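Local coordinates for protein TRAP dicarboxylate transporter-DctP subunit (Desulfovibrio desulfuricans subsp. desulfuricans, PDB 4NHB) that binds solutes in the periplasm, here sn-glycerol-3-phosphate, and probably delivers them to a TRAP transporter for uptake, at residues A77-A80 / A81-G85. Residues are numbered along the deposited sequence; the frame is centred on the assembly and turned at random.
Sequences AYIA and ATRKG
T82 turns its hydroxyl back onto the preceding helical turn, where OG1 donates to the carbonyl O of Y78 at 2.8 Å. The same oxygen accepts T82 N at 2.9 Å, and the two donors arrive from opposite faces of the carbonyl plane. Threonine suits this buried place: with OG1 beside its own backbone N (chi1 -52°), the helix itself satisfies the hydroxyl, while the methyl adds apolar bulk. One residue on, R83 N meets I79 O at 2.8 Å, almost in line with the carbonyl. The R83 chain slants across I79, its CD resting 4.1 Å from I79 CG2 and its CG 3.3 Å from I79 O, while NE goes on to bond S138 O. K84 N continues the i to i-4 ladder to A80 O (3.0 Å), and the exposed lysine's bent chain brings NZ within 3.9 Å of A80 CB. G85 is the first residue to leave helical angles, with phi 85°; a CB there would press on the carbonyl O of K84, so glycine suits the place. Y78, I79 and T82 face inward on helix 75-84: all three pack on strand 89-92, I79 also touches the ligand-binding Q95, and T82 and R83 reach L140 of strand 140-142.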
loop_
_atom_site.group_PDB
_atom_site.type_symbol
_atom_site.label_atom_id
_atom_site.label_comp_id
_atom_site.label_asym_id
_atom_site.label_seq_id
_atom_site.Cartn_x
_atom_site.Cartn_y
_atom_site.Cartn_z
ATOM N N ALA A 77 6.622 7.201 -12.612
ATOM C CA ALA A 77 6.692 8.599 -13.033
ATOM C C ALA A 77 6.429 9.597 -11.927
ATOM O O ALA A 77 7.150 10.572 -11.806
ATOM C CB ALA A 77 5.746 8.872 -14.171
ATOM N N TYR A 78 5.393 9.382 -11.120
ATOM C CA TYR A 78 5.077 10.430 -10.162
ATOM C C TYR A 78 6.062 10.373 -8.985
ATOM O O TYR A 78 6.308 11.404 -8.390
ATOM C CB TYR A 78 3.584 10.471 -9.744
ATOM C CG TYR A 78 3.042 9.343 -8.864
ATOM C CD1 TYR A 78 3.518 9.134 -7.575
ATOM C CD2 TYR A 78 2.036 8.525 -9.326
ATOM C CE1 TYR A 78 3.011 8.129 -6.781
ATOM C CE2 TYR A 78 1.480 7.527 -8.534
ATOM C CZ TYR A 78 1.949 7.336 -7.259
ATOM O OH TYR A 78 1.372 6.332 -6.478
ATOM N N ILE A 79 6.639 9.199 -8.680
ATOM C CA ILE A 79 7.694 9.130 -7.640
ATOM C C ILE A 79 8.868 10.015 -8.107
ATOM O O ILE A 79 9.323 10.928 -7.408
ATOM C CB ILE A 79 8.143 7.671 -7.360
ATOM C CG1 ILE A 79 7.064 6.957 -6.534
ATOM C CG2 ILE A 79 9.464 7.655 -6.604
ATOM C CD1 ILE A 79 7.065 5.397 -6.591
ATOM N N ALA A 80 9.265 9.811 -9.354
ATOM C CA ALA A 80 10.386 10.552 -9.932
ATOM C C ALA A 80 10.071 12.023 -9.941
ATOM O O ALA A 80 10.927 12.823 -9.613
ATOM C CB ALA A 80 10.657 10.064 -11.353
ATOM N N ALA A 81 8.841 12.388 -10.307
ATOM C CA ALA A 81 8.458 13.795 -10.325
ATOM C C ALA A 81 8.488 14.386 -8.925
ATOM O O ALA A 81 8.753 15.593 -8.760
ATOM C CB ALA A 81 7.082 13.983 -10.926
ATOM N N THR A 82 8.206 13.563 -7.916
ATOM C CA THR A 82 8.177 14.094 -6.568
ATOM C C THR A 82 9.616 14.238 -6.086
ATOM O O THR A 82 9.932 15.190 -5.374
ATOM C CB THR A 82 7.353 13.254 -5.584
ATOM O OG1 THR A 82 6.032 13.003 -6.111
ATOM C CG2 THR A 82 7.200 13.999 -4.277
ATOM N N ARG A 83 10.474 13.308 -6.495
ATOM C CA ARG A 83 11.888 13.368 -6.129
ATOM C C ARG A 83 12.479 14.635 -6.710
ATOM O O ARG A 83 13.250 15.321 -6.061
ATOM C CB ARG A 83 12.651 12.146 -6.619
ATOM C CG ARG A 83 12.254 10.889 -5.858
ATOM C CD ARG A 83 13.026 9.691 -6.328
ATOM N NE ARG A 83 14.448 9.766 -5.932
ATOM C CZ ARG A 83 15.407 9.008 -6.461
ATOM N NH1 ARG A 83 15.115 8.136 -7.413
ATOM N NH2 ARG A 83 16.667 9.118 -6.041
ATOM N N LYS A 84 12.066 14.971 -7.922
ATOM C CA LYS A 84 12.577 16.172 -8.559
ATOM C C LYS A 84 11.974 17.460 -8.032
ATOM O O LYS A 84 12.564 18.524 -8.214
ATOM C CB LYS A 84 12.404 16.049 -10.077
ATOM C CG LYS A 84 13.160 14.841 -10.621
ATOM C CD LYS A 84 13.818 15.103 -11.987
ATOM C CE LYS A 84 13.212 14.291 -13.135
ATOM N NZ LYS A 84 12.901 12.840 -12.812
ATOM N N GLY A 85 10.819 17.380 -7.359
ATOM C CA GLY A 85 10.144 18.561 -6.857
ATOM C C GLY A 85 9.255 19.215 -7.887
ATOM O O GLY A 85 8.649 20.269 -7.668
#